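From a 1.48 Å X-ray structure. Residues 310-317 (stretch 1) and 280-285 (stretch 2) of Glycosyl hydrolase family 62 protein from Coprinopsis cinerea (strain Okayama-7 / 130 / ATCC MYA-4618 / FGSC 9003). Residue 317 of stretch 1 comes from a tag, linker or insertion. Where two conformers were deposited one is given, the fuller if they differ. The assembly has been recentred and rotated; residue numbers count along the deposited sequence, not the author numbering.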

# COMPACT_ATOMS: atom_id res chain seq x y z
N THR A 310 -8.25 11.15 -8.49
CA THR A 310 -9.37 11.77 -7.81
C THR A 310 -10.67 11.21 -8.39
O THR A 310 -10.86 11.20 -9.59
CB THR A 310 -9.32 13.29 -7.99
OG1 THR A 310 -8.11 13.81 -7.40
CG2 THR A 310 -10.48 13.95 -7.33
N GLN A 311 -11.54 10.69 -7.53
CA GLN A 311 -12.76 10.07 -8.02
C GLN A 311 -13.67 11.12 -8.68
O GLN A 311 -13.88 12.19 -8.10
CB GLN A 311 -13.50 9.40 -6.87
CG GLN A 311 -14.79 8.70 -7.26
CD GLN A 311 -15.50 8.12 -6.06
OE1 GLN A 311 -15.33 8.57 -4.94
NE2 GLN A 311 -16.37 7.14 -6.31
N THR A 312 -14.19 10.77 -9.86
CA THR A 312 -15.12 11.64 -10.59
C THR A 312 -16.57 11.17 -10.54
O THR A 312 -17.44 11.91 -11.02
CB THR A 312 -14.68 11.82 -12.06
OG1 THR A 312 -14.68 10.54 -12.70
CG2 THR A 312 -13.30 12.42 -12.11
N ASN A 313 -16.84 9.98 -10.01
CA ASN A 313 -18.23 9.55 -9.79
C ASN A 313 -18.53 9.46 -8.31
O ASN A 313 -19.21 8.53 -7.84
CB ASN A 313 -18.52 8.21 -10.47
CG ASN A 313 -17.89 7.02 -9.77
OD1 ASN A 313 -16.74 7.10 -9.27
ND2 ASN A 313 -18.62 5.91 -9.76
N SER A 314 -18.02 10.43 -7.54
CA SER A 314 -18.19 10.43 -6.09
C SER A 314 -19.65 10.51 -5.63
O SER A 314 -20.42 11.26 -6.20
CB SER A 314 -17.47 11.63 -5.50
OG SER A 314 -17.67 11.71 -4.11
N ALA A 315 -19.95 9.76 -4.58
CA ALA A 315 -21.31 9.67 -4.03
C ALA A 315 -21.65 10.82 -3.09
O ALA A 315 -22.82 10.99 -2.74
CB ALA A 315 -21.51 8.34 -3.30
N CYS A 316 -20.66 11.63 -2.72
CA CYS A 316 -20.85 12.59 -1.64
C CYS A 316 -19.59 13.43 -1.43
O CYS A 316 -18.57 13.22 -2.09
CB CYS A 316 -21.23 11.85 -0.35
SG CYS A 316 -20.30 10.32 -0.01
N ALA A 317 -19.68 14.39 -0.51
CA ALA A 317 -18.56 15.27 -0.13
C ALA A 317 -17.88 14.76 1.14
O ALA A 317 -18.57 14.10 1.94
CB ALA A 317 -19.06 16.69 0.09
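Stretch 2 280-285: SPCNLR

Stretch 2 runs antiparallel to stretch 1, as the order of nearest CA atoms establishes: the CA of Arg285 lies 4.6 Å from the CA of Thr310, that of Leu284 5.3 Å from the CA of Gln311, that of Asn283 5.2 Å from the CA of Ser314, and that of Cys282 4.8 Å from the CA of Cys316. One numbering falls as the other rises. The register is not one-to-one, however: Thr312 and Asn313, which make no contact, and then Ala315 have no partner in the register. Asn283 and Leu284 are neighbours in sequence, while the partner of Asn283, Ser314, is three residues beyond Gln311. Together the two stretches bury 430 Å².

Regular sheet geometry is confined to one end. Thr310 and Arg285 form an antiparallel, non-hydrogen-bonded bridge, and their side chains project to the same face of the sheet, where OG1 of Thr310 comes within 4.3 Å of CG of Arg285. Both residues have extended torsions (phi/psi -116/126 and -136/132). Before it, Leu284 is also extended (-64/144), but Asn283 adopts a left-handed conformation (50/57), turning the chain between Leu284 and the extended Cys282 (-112/144). The CA-to-CB bond of Asn283 points away from stretch 1, whereas that of Cys282 points toward it.

Three direct hydrogen bonds fix the middle of the contact. Leu284 is held through both its backbone polar groups by a single residue: its O accepts from N of Gln311 at 2.9 Å (N-H...O angle 156°), and its N donates to OE1 of Gln311 at 3.0 Å (164°). The second bond is within reach because the Gln311 side chain, with chi1 and chi2 both t, is extended and its CA-to-CB bond points toward stretch 2. Its amide is oriented from the other end as well, since NE2 donates to OD1 of Asn313 at 3.0 Å. Next, N of Asn283 donates to OG of Ser314 at 2.9 Å (153°), while the same OG donates to O of Cys316 at 2.7 Å; the hydroxyl thus accepts from stretch 2 and donates within stretch 1.

The covalent link is the disulfide between SG of Cys282 and SG of Cys316, 2.0 Å long with a chi3 of -94°, close to the unstrained right angle. Cys282 reaches it with chi1 m and Cys316 with chi1 p. Within stretch 2, N of Cys282 donates to OG of Ser280 at 3.0 Å. The tag residue Ala317 lies beside the bridge, its O 3.3 Å from SG of Cys282.

Water completes the polar contact at three points. Water 2 donates to O of Pro281 (2.6 Å) and to OE1 of Gln311 (2.8 Å) and accepts from N of Ala315 (3.1 Å). Water 3 donates to OD1 of Asn283 and to O of Gln311, both at 2.6 Å. Water 1 donates to O of Ala317 at 3.0 Å and is hydrogen-bonded to OG of Ser280 at 2.6 Å.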

# COMPACT_ATOMS: atom_id res chain seq x y z
N SER A 280 -13.43 7.51 4.19
CA SER A 280 -14.74 8.04 3.85
C SER A 280 -15.19 7.38 2.55
O SER A 280 -14.38 7.14 1.64
CB SER A 280 -14.65 9.53 3.60
OG SER A 280 -15.88 10.01 3.04
N PRO A 281 -16.51 7.10 2.41
CA PRO A 281 -16.99 6.65 1.12
C PRO A 281 -17.12 7.73 0.04
O PRO A 281 -17.56 7.43 -1.07
CB PRO A 281 -18.36 6.06 1.46
CG PRO A 281 -18.84 6.92 2.59
CD PRO A 281 -17.60 7.17 3.41
N CYS A 282 -16.71 8.96 0.37
CA CYS A 282 -16.90 10.14 -0.46
C CYS A 282 -15.57 10.65 -0.99
O CYS A 282 -14.55 10.60 -0.28
CB CYS A 282 -17.50 11.27 0.38
SG CYS A 282 -18.97 10.85 1.37
N ASN A 283 -15.57 11.15 -2.22
CA ASN A 283 -14.39 11.80 -2.79
C ASN A 283 -13.16 10.94 -2.61
O ASN A 283 -12.16 11.37 -2.04
CB ASN A 283 -14.16 13.20 -2.17
CG ASN A 283 -12.91 13.90 -2.73
OD1 ASN A 283 -12.62 13.79 -3.92
ND2 ASN A 283 -12.15 14.60 -1.86
N LEU A 284 -13.19 9.72 -3.10
CA LEU A 284 -12.01 8.85 -2.96
C LEU A 284 -10.83 9.45 -3.74
O LEU A 284 -11.01 10.02 -4.80
CB LEU A 284 -12.29 7.41 -3.44
CG LEU A 284 -12.95 6.47 -2.42
CD1 LEU A 284 -14.35 6.90 -2.03
CD2 LEU A 284 -12.96 5.04 -2.95
N ARG A 285 -9.64 9.29 -3.18
CA ARG A 285 -8.39 9.70 -3.81
C ARG A 285 -7.40 8.57 -3.60
O ARG A 285 -7.26 8.08 -2.48
CB ARG A 285 -7.86 10.99 -3.19
CG ARG A 285 -8.73 12.22 -3.42
CD ARG A 285 -8.14 13.42 -2.68
NE ARG A 285 -8.58 13.48 -1.30
CZ ARG A 285 -8.06 14.29 -0.35
NH1 ARG A 285 -7.02 15.10 -0.61
NH2 ARG A 285 -8.58 14.25 0.87
O HOH W 1 -17.14 12.16 3.74
O HOH W 2 -17.69 7.86 -3.62
O HOH W 3 -14.18 13.67 -6.00